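Local atomic coordinates of protein AggB (Escherichia coli, PDB entry 4PHX), a protein that forms the minor subunit of type I aggregative adherence fimbriae, an Ig-like domain that probably caps the fimbria and takes part in adhesion to host cells. Residues B[20-26]-B[90-96]; B[27-33]-B[116-120]; B[60-64]-B[101-105]. The contacts are given in a common frame with arbitrary orientation. Numbering follows the deposited sequence.

Contact 1 (B[20-26]-B[90-96])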
loop_
_atom_site.group_PDB
_atom_site.type_symbol
_atom_site.label_atom_id
_atom_site.label_comp_id
_atom_site.label_asym_id
_atom_site.label_seq_id
_atom_site.Cartn_x
_atom_site.Cartn_y
_atom_site.Cartn_z
ATOM N N LYS B 20 -11.399 4.343 14.166
ATOM C CA LYS B 20 -12.605 4.430 14.993
ATOM C C LYS B 20 -12.681 5.736 15.790
ATOM O O LYS B 20 -11.820 6.030 16.623
ATOM C CB LYS B 20 -12.696 3.233 15.937
ATOM C CG LYS B 20 -12.054 1.971 15.394
ATOM C CD LYS B 20 -13.080 0.941 14.970
ATOM C CE LYS B 20 -12.450 -0.444 14.842
ATOM N NZ LYS B 20 -13.488 -1.515 14.651
ATOM N N LEU B 21 -13.712 6.524 15.521
ATOM C CA LEU B 21 -13.908 7.757 16.265
ATOM C C LEU B 21 -14.839 7.489 17.443
ATOM O O LEU B 21 -14.678 8.060 18.528
ATOM C CB LEU B 21 -14.523 8.823 15.376
ATOM C CG LEU B 21 -13.764 9.538 14.254
ATOM C CD1 LEU B 21 -12.254 9.314 14.287
ATOM C CD2 LEU B 21 -14.369 9.139 12.921
ATOM N N ALA B 22 -15.825 6.624 17.207
ATOM C CA ALA B 22 -16.780 6.219 18.234
ATOM C C ALA B 22 -17.161 4.772 17.997
ATOM O O ALA B 22 -17.038 4.262 16.884
ATOM C CB ALA B 22 -18.013 7.105 18.211
ATOM N N THR B 23 -17.597 4.111 19.065
ATOM C CA THR B 23 -18.050 2.738 18.997
ATOM C C THR B 23 -19.390 2.658 19.703
ATOM O O THR B 23 -19.600 3.319 20.720
ATOM C CB THR B 23 -17.047 1.808 19.692
ATOM O OG1 THR B 23 -15.880 1.691 18.880
ATOM C CG2 THR B 23 -17.638 0.406 19.917
ATOM N N GLY B 24 -20.305 1.863 19.164
ATOM C CA GLY B 24 -21.635 1.824 19.707
ATOM C C GLY B 24 -22.198 0.431 19.848
ATOM O O GLY B 24 -21.715 -0.520 19.214
ATOM N N ARG B 25 -23.233 0.319 20.691
ATOM C CA ARG B 25 -24.013 -0.901 20.799
ATOM C C ARG B 25 -25.465 -0.592 20.465
ATOM O O ARG B 25 -25.950 0.478 20.810
ATOM C CB ARG B 25 -23.911 -1.485 22.211
ATOM C CG ARG B 25 -24.813 -2.694 22.421
ATOM C CD ARG B 25 -24.787 -3.184 23.858
ATOM N NE ARG B 25 -25.088 -2.087 24.764
ATOM C CZ ARG B 25 -24.620 -1.995 25.996
ATOM N NH1 ARG B 25 -23.821 -2.951 26.482
ATOM N NH2 ARG B 25 -24.940 -0.937 26.728
ATOM N N ILE B 26 -26.152 -1.514 19.788
ATOM C CA ILE B 26 -27.604 -1.442 19.639
ATOM C C ILE B 26 -28.230 -2.726 20.218
ATOM O O ILE B 26 -28.020 -3.827 19.707
ATOM C CB ILE B 26 -28.035 -1.173 18.162
ATOM C CG1 ILE B 26 -29.527 -1.426 17.969
ATOM C CG2 ILE B 26 -27.211 -2.001 17.174
ATOM C CD1 ILE B 26 -30.179 -0.457 16.996
ATOM N N GLN B 90 -27.883 -8.299 20.660
ATOM C CA GLN B 90 -27.273 -6.995 20.458
ATOM C C GLN B 90 -26.205 -7.010 19.391
ATOM O O GLN B 90 -25.838 -8.069 18.911
ATOM C CB GLN B 90 -26.765 -6.400 21.767
ATOM C CG GLN B 90 -25.488 -6.986 22.253
ATOM C CD GLN B 90 -25.638 -8.411 22.683
ATOM O OE1 GLN B 90 -25.517 -9.339 21.868
ATOM N NE2 GLN B 90 -25.902 -8.611 23.977
ATOM N N ALA B 91 -25.734 -5.827 18.997
ATOM C CA ALA B 91 -24.796 -5.720 17.883
ATOM C C ALA B 91 -23.874 -4.533 18.041
ATOM O O ALA B 91 -24.270 -3.467 18.501
ATOM C CB ALA B 91 -25.530 -5.650 16.586
ATOM N N ILE B 92 -22.615 -4.733 17.676
ATOM C CA ILE B 92 -21.617 -3.694 17.823
ATOM C C ILE B 92 -21.290 -3.059 16.466
ATOM O O ILE B 92 -21.209 -3.751 15.446
ATOM C CB ILE B 92 -20.373 -4.250 18.503
ATOM C CG1 ILE B 92 -20.743 -4.719 19.913
ATOM C CG2 ILE B 92 -19.238 -3.228 18.545
ATOM C CD1 ILE B 92 -21.104 -3.599 20.860
ATOM N N PHE B 93 -21.151 -1.732 16.465
ATOM C CA PHE B 93 -20.792 -0.966 15.259
ATOM C C PHE B 93 -19.823 0.161 15.592
ATOM O O PHE B 93 -19.663 0.545 16.747
ATOM C CB PHE B 93 -22.036 -0.359 14.606
ATOM C CG PHE B 93 -22.780 0.593 15.501
ATOM C CD1 PHE B 93 -22.486 1.943 15.492
ATOM C CD2 PHE B 93 -23.776 0.125 16.361
ATOM C CE1 PHE B 93 -23.154 2.827 16.317
ATOM C CE2 PHE B 93 -24.449 0.996 17.192
ATOM C CZ PHE B 93 -24.134 2.368 17.174
ATOM N N ASP B 94 -19.187 0.722 14.586
ATOM C CA ASP B 94 -18.308 1.851 14.849
ATOM C C ASP B 94 -18.665 3.031 13.985
ATOM O O ASP B 94 -19.305 2.879 12.938
ATOM C CB ASP B 94 -16.861 1.487 14.562
ATOM C CG ASP B 94 -16.344 0.395 15.471
ATOM O OD1 ASP B 94 -15.974 0.699 16.631
ATOM O OD2 ASP B 94 -16.271 -0.757 14.998
ATOM N N ILE B 95 -18.237 4.200 14.433
ATOM C CA ILE B 95 -18.195 5.375 13.582
ATOM C C ILE B 95 -16.741 5.601 13.201
ATOM O O ILE B 95 -15.863 5.750 14.059
ATOM C CB ILE B 95 -18.808 6.605 14.263
ATOM C CG1 ILE B 95 -20.317 6.382 14.434
ATOM C CG2 ILE B 95 -18.553 7.872 13.433
ATOM C CD1 ILE B 95 -21.014 7.402 15.341
ATOM N N MET B 96 -16.485 5.594 11.902
ATOM C CA MET B 96 -15.113 5.576 11.427
ATOM C C MET B 96 -14.775 6.752 10.522
ATOM O O MET B 96 -15.629 7.261 9.791
ATOM C CB MET B 96 -14.807 4.257 10.704
ATOM C CG MET B 96 -14.846 3.027 11.580
ATOM S SD MET B 96 -14.872 1.494 10.631
ATOM C CE MET B 96 -16.320 1.675 9.635
#
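The ring of F93 lies flat beneath G24: CA of G24 stands 3.9 Å from the centroid of the F93 ring, 21° off the ring normal, a CH-pi contact over the face. With chi1 at 61° (p) the ring swings under the neighbouring strand, and an ideal CB on G24 would sit 2.3 Å from F93 CZ, a clash that the glycine avoids. The backbones run antiparallel, the axes of 22-26 and 90-96 making a closest approach of 4.5 Å at 154°. Paired hydrogen bonds tie G24 N to F93 O (2.8 Å) and F93 N to G24 O (3.1 Å), and likewise I26 N to A91 O (3.0 Å) and A91 N to I26 O (3.1 Å). At the other end L21 N and A22 N both donate to I95 O, at 2.7 and 3.3 Å, a classic beta bulge, beside which I95 N donates to A22 O (2.7 Å). In the Ig-like sandwich of AggB these are adjacent strands of one sheet; A22, I26, A91, F93 and I95 lie on its inner face, where F93 and I26 meet I37, and I95 meets F110, of the opposing sheet. The other face is polar in part: T23 OG1 gives a very short 2.5 Å hydrogen bond to D94 OD1, and K20 NZ forms a salt bridge with D94 OD2 at 2.9 Å. D94 OD2 also pairs with R25 of a second subunit, and I92 packs on I92 of that copy.

Contact 2 (B[27-33]-B[116-120])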
loop_
_atom_site.group_PDB
_atom_site.type_symbol
_atom_site.label_atom_id
_atom_site.label_comp_id
_atom_site.label_asym_id
_atom_site.label_seq_id
_atom_site.Cartn_x
_atom_site.Cartn_y
_atom_site.Cartn_z
ATOM N N ALA B 27 -28.951 -2.574 21.322
ATOM C CA ALA B 27 -29.579 -3.699 22.002
ATOM C C ALA B 27 -31.010 -3.853 21.522
ATOM O O ALA B 27 -31.705 -2.868 21.294
ATOM C CB ALA B 27 -29.555 -3.495 23.494
ATOM N N CYS B 28 -31.441 -5.093 21.348
ATOM C CA CYS B 28 -32.814 -5.366 20.990
ATOM C C CYS B 28 -33.408 -6.413 21.925
ATOM O O CYS B 28 -33.178 -7.598 21.735
ATOM C CB CYS B 28 -32.870 -5.855 19.553
ATOM S SG CYS B 28 -32.370 -4.579 18.387
ATOM N N ARG B 29 -34.152 -5.977 22.936
ATOM C CA ARG B 29 -34.811 -6.913 23.849
ATOM C C ARG B 29 -35.756 -7.858 23.102
ATOM O O ARG B 29 -35.460 -9.034 22.921
ATOM C CB ARG B 29 -35.584 -6.164 24.939
ATOM C CG ARG B 29 -34.708 -5.392 25.921
ATOM C CD ARG B 29 -33.517 -6.220 26.442
ATOM N NE ARG B 29 -32.785 -5.498 27.485
ATOM C CZ ARG B 29 -31.620 -5.875 28.007
ATOM N NH1 ARG B 29 -31.010 -6.981 27.588
ATOM N NH2 ARG B 29 -31.054 -5.134 28.952
ATOM N N GLU B 30 -36.883 -7.319 22.655
ATOM C CA GLU B 30 -37.917 -8.085 21.956
ATOM C C GLU B 30 -37.383 -8.879 20.748
ATOM O O GLU B 30 -36.291 -8.595 20.252
ATOM C CB GLU B 30 -39.070 -7.150 21.556
ATOM C CG GLU B 30 -39.734 -6.492 22.755
ATOM C CD GLU B 30 -39.732 -7.398 23.992
ATOM O OE1 GLU B 30 -40.487 -8.400 24.021
ATOM O OE2 GLU B 30 -38.966 -7.110 24.935
ATOM N N PRO B 31 -38.143 -9.897 20.293
ATOM C CA PRO B 31 -37.693 -10.703 19.154
ATOM C C PRO B 31 -37.544 -9.845 17.914
ATOM O O PRO B 31 -38.310 -8.899 17.727
ATOM C CB PRO B 31 -38.851 -11.688 18.950
ATOM C CG PRO B 31 -40.037 -10.990 19.532
ATOM C CD PRO B 31 -39.486 -10.308 20.740
ATOM N N HIS B 32 -36.576 -10.174 17.073
ATOM C CA HIS B 32 -36.336 -9.385 15.886
ATOM C C HIS B 32 -35.487 -10.192 14.921
ATOM O O HIS B 32 -34.883 -11.187 15.303
ATOM C CB HIS B 32 -35.582 -8.119 16.276
ATOM C CG HIS B 32 -34.196 -8.382 16.772
ATOM N ND1 HIS B 32 -33.939 -8.857 18.042
ATOM C CD2 HIS B 32 -32.993 -8.256 16.165
ATOM C CE1 HIS B 32 -32.635 -9.004 18.196
ATOM N NE2 HIS B 32 -32.038 -8.643 17.074
ATOM N N ASP B 33 -35.408 -9.757 13.675
ATOM C CA ASP B 33 -34.594 -10.478 12.717
ATOM C C ASP B 33 -33.470 -9.638 12.111
ATOM O O ASP B 33 -32.860 -10.034 11.112
ATOM C CB ASP B 33 -35.470 -11.071 11.611
ATOM C CG ASP B 33 -36.201 -12.309 12.053
ATOM O OD1 ASP B 33 -35.645 -13.420 11.915
ATOM O OD2 ASP B 33 -37.340 -12.172 12.533
ATOM N N CYS B 116 -34.585 -2.106 15.654
ATOM C CA CYS B 116 -34.578 -3.571 15.676
ATOM C C CYS B 116 -35.525 -4.091 14.609
ATOM O O CYS B 116 -36.738 -4.082 14.813
ATOM C CB CYS B 116 -35.038 -4.075 17.041
ATOM S SG CYS B 116 -34.047 -3.421 18.405
ATOM N N LEU B 117 -34.979 -4.531 13.473
ATOM C CA LEU B 117 -35.801 -4.979 12.340
ATOM C C LEU B 117 -36.642 -6.231 12.674
ATOM O O LEU B 117 -36.287 -7.031 13.541
ATOM C CB LEU B 117 -34.953 -5.183 11.078
ATOM C CG LEU B 117 -34.128 -3.981 10.602
ATOM C CD1 LEU B 117 -33.046 -4.358 9.600
ATOM C CD2 LEU B 117 -35.021 -2.921 9.988
ATOM N N ILE B 118 -37.783 -6.369 12.004
ATOM C CA ILE B 118 -38.663 -7.518 12.196
ATOM C C ILE B 118 -39.023 -8.102 10.840
ATOM O O ILE B 118 -38.964 -7.398 9.829
ATOM C CB ILE B 118 -39.928 -7.124 12.974
ATOM C CG1 ILE B 118 -40.612 -5.925 12.323
ATOM C CG2 ILE B 118 -39.579 -6.741 14.385
ATOM C CD1 ILE B 118 -41.936 -5.534 12.994
ATOM N N SER B 119 -39.393 -9.378 10.805
ATOM C CA SER B 119 -39.626 -10.033 9.520
ATOM C C SER B 119 -40.956 -9.715 8.842
ATOM O O SER B 119 -41.049 -8.741 8.105
ATOM C CB SER B 119 -39.455 -11.554 9.654
ATOM O OG SER B 119 -38.077 -11.848 9.753
ATOM N N ARG B 120 -41.970 -10.542 9.090
ATOM C CA ARG B 120 -43.256 -10.452 8.364
ATOM C C ARG B 120 -43.706 -9.057 7.898
ATOM O O ARG B 120 -43.475 -8.692 6.749
ATOM C CB ARG B 120 -44.379 -11.101 9.171
ATOM C CG ARG B 120 -44.250 -12.590 9.200
ATOM C CD ARG B 120 -43.695 -13.088 7.882
ATOM N NE ARG B 120 -43.077 -14.401 8.030
ATOM C CZ ARG B 120 -43.494 -15.494 7.401
ATOM N NH1 ARG B 120 -44.528 -15.424 6.561
ATOM N NH2 ARG B 120 -42.870 -16.649 7.602
#
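C116 and D33 lose the most surface here, 69 and 61 Å², and they mark two separate points of attachment. C116 SG is bonded to C28 SG at 2.0 Å with chi3 of -92°, close to the relaxed value for a disulfide; both cysteines take the m rotamer, and their CA atoms are 5.9 Å apart. At the second point the backbone D33 N donates to L117 O (2.9 Å, N-H...O angle 151°), while the D33 OD2 and S119 OG atoms lie 2.9 Å apart. Between the two points sits H32: its CB is 3.0 Å from L117 O and 4.2 Å from C116 CB, and its ND1 donates to E30 O at 3.2 Å, bracing the bend of 27-33 from within. This loop leads from strand 20-27 of one sheet to strand 34-39 of the other, whereas C116 lies in the last part of strand 107-117. The disulfide is thus a covalent tether between the inter-sheet loop and the second sheet, set beside a single backbone hydrogen bond, in keeping with a secreted protein.

Contact 3 (B[60-64]-B[101-105])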
loop_
_atom_site.group_PDB
_atom_site.type_symbol
_atom_site.label_atom_id
_atom_site.label_comp_id
_atom_site.label_asym_id
_atom_site.label_seq_id
_atom_site.Cartn_x
_atom_site.Cartn_y
_atom_site.Cartn_z
ATOM N N HIS B 60 -14.620 23.333 9.080
ATOM C CA HIS B 60 -14.022 22.079 9.553
ATOM C C HIS B 60 -14.985 20.906 9.414
ATOM O O HIS B 60 -16.039 20.881 10.054
ATOM C CB HIS B 60 -13.620 22.203 11.019
ATOM C CG HIS B 60 -13.052 23.539 11.378
ATOM N ND1 HIS B 60 -12.139 24.198 10.580
ATOM C CD2 HIS B 60 -13.276 24.344 12.443
ATOM C CE1 HIS B 60 -11.822 25.349 11.142
ATOM N NE2 HIS B 60 -12.497 25.463 12.273
ATOM N N GLU B 61 -14.619 19.920 8.600
ATOM C CA GLU B 61 -15.547 18.838 8.306
ATOM C C GLU B 61 -14.934 17.458 8.353
ATOM O O GLU B 61 -14.114 17.112 7.504
ATOM C CB GLU B 61 -16.194 19.046 6.939
ATOM C CG GLU B 61 -17.169 20.185 6.916
ATOM C CD GLU B 61 -17.918 20.266 5.617
ATOM O OE1 GLU B 61 -17.311 19.930 4.579
ATOM O OE2 GLU B 61 -19.106 20.649 5.636
ATOM N N LEU B 62 -15.359 16.661 9.330
ATOM C CA LEU B 62 -15.025 15.250 9.339
ATOM C C LEU B 62 -15.943 14.486 8.412
ATOM O O LEU B 62 -17.158 14.614 8.499
ATOM C CB LEU B 62 -15.127 14.682 10.739
ATOM C CG LEU B 62 -13.933 15.074 11.591
ATOM C CD1 LEU B 62 -14.072 14.501 12.996
ATOM C CD2 LEU B 62 -12.654 14.593 10.905
ATOM N N LYS B 63 -15.359 13.716 7.505
ATOM C CA LYS B 63 -16.110 12.735 6.750
ATOM C C LYS B 63 -16.044 11.474 7.582
ATOM O O LYS B 63 -14.964 10.969 7.894
ATOM C CB LYS B 63 -15.469 12.444 5.384
ATOM C CG LYS B 63 -14.890 13.639 4.646
ATOM C CD LYS B 63 -14.320 13.245 3.275
ATOM C CE LYS B 63 -15.371 12.633 2.331
ATOM N NZ LYS B 63 -16.317 13.648 1.758
ATOM N N VAL B 64 -17.198 10.951 7.948
ATOM C CA VAL B 64 -17.213 9.746 8.734
ATOM C C VAL B 64 -18.072 8.711 8.042
ATOM O O VAL B 64 -18.835 9.032 7.126
ATOM C CB VAL B 64 -17.737 10.029 10.137
ATOM C CG1 VAL B 64 -16.871 11.083 10.803
ATOM C CG2 VAL B 64 -19.221 10.460 10.084
ATOM N N GLN B 101 -7.549 11.991 6.519
ATOM C CA GLN B 101 -7.955 13.386 6.611
ATOM C C GLN B 101 -7.375 14.039 7.848
ATOM O O GLN B 101 -6.901 13.376 8.758
ATOM C CB GLN B 101 -9.490 13.513 6.626
ATOM C CG GLN B 101 -10.184 13.055 7.921
ATOM C CD GLN B 101 -11.708 12.845 7.763
ATOM O OE1 GLN B 101 -12.404 13.664 7.151
ATOM N NE2 GLN B 101 -12.226 11.740 8.324
ATOM N N TYR B 102 -7.438 15.355 7.871
ATOM C CA TYR B 102 -6.996 16.139 9.003
ATOM C C TYR B 102 -8.189 16.481 9.892
ATOM O O TYR B 102 -9.314 16.615 9.419
ATOM C CB TYR B 102 -6.341 17.427 8.492
ATOM C CG TYR B 102 -6.341 18.572 9.477
ATOM C CD1 TYR B 102 -5.393 18.646 10.480
ATOM C CD2 TYR B 102 -7.284 19.583 9.393
ATOM C CE1 TYR B 102 -5.376 19.691 11.370
ATOM C CE2 TYR B 102 -7.279 20.639 10.280
ATOM C CZ TYR B 102 -6.320 20.685 11.269
ATOM O OH TYR B 102 -6.299 21.735 12.155
ATOM N N SER B 103 -7.930 16.660 11.176
ATOM C CA SER B 103 -8.992 16.996 12.106
ATOM C C SER B 103 -8.770 18.352 12.748
ATOM O O SER B 103 -7.890 18.527 13.592
ATOM C CB SER B 103 -9.106 15.922 13.196
ATOM O OG SER B 103 -7.962 15.942 14.039
ATOM N N ALA B 104 -9.574 19.321 12.350
ATOM C CA ALA B 104 -9.591 20.559 13.089
ATOM C C ALA B 104 -10.056 20.199 14.482
ATOM O O ALA B 104 -10.979 19.403 14.638
ATOM C CB ALA B 104 -10.534 21.532 12.460
ATOM N N PRO B 105 -9.410 20.777 15.505
ATOM C CA PRO B 105 -9.828 20.564 16.893
ATOM C C PRO B 105 -11.256 21.046 17.108
ATOM O O PRO B 105 -11.847 21.614 16.188
ATOM C CB PRO B 105 -8.855 21.442 17.692
ATOM C CG PRO B 105 -8.351 22.447 16.705
ATOM C CD PRO B 105 -8.283 21.717 15.404
#
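Q101 reaches across the gap in a p, t conformation (chi1 72°, chi2 -165°) that carries its amide to the backbone of K63. There it imitates a strand neighbour: K63 N donates to Q101 OE1 at 3.0 Å and Q101 NE2 donates to K63 O at 2.9 Å, both with an angle at the hydrogen of 169°. The amide thus bonds both backbone groups of K63, which also has a backbone hydrogen bond with D98. The same Q101 NE2 also bonds S97 OG. K63 points sideways at CB; its CG passes 3.5 Å from Q101 OE1, and after p turns at chi3 and chi4 its NZ bonds N44 OD1. L62 adopts the m, t rotamer (-77°, 179°), which brings CD2 to 3.7 Å from Q101 CD and 4.4 Å from S103 CB, beside the bridging amide. At the outer end H60, with chi1 of -38° and chi2 of -43°, lays its imidazole against A104: CB of A104 is 3.8 Å from the centroid of the H60 ring and 28° off the normal, a CH-pi contact over the face. The directions CA 60 to 63 and CA 101 to 104 differ by 147°, but the nearest CA atoms, of H60 and A104, are still 5.9 Å apart. At this end of the Ig-like sandwich, about 17 Å between contact and chain centres, a side-chain amide bridge, not strand pairing, joins strand 61-67 to 101-102. Strand 61-67 instead pairs with 49-53 and 90-97, strand 101-102 pairs with 14-15, and Y108 of strand 107-117 packs on both H60 and L62.

Contact 1 holds the middle of the sandwich, its centre 7 Å from that of the chain, while contacts 2 and 3 lie on opposite sides of the chain's centre, with their own centres 35 Å apart and nearest atoms about 20 Å apart. Strand 20-27 leads directly from contact 1 into the loop of contact 2, where Q90 CB comes 3.9 Å from A27 CA. Toward the other end, V64 of contact 3 packs on L21, I95 and M96. Along the chain the order is 20-26, 27-33, 60-64, 90-96, 101-105, 116-120, so contact 1 crosses both others, whereas contact 2 encloses contact 3. The sheet holding strands 20-27, 90-97 and 61-67 thus runs from the disulfide end to the end where the Q101 amide bonds K63.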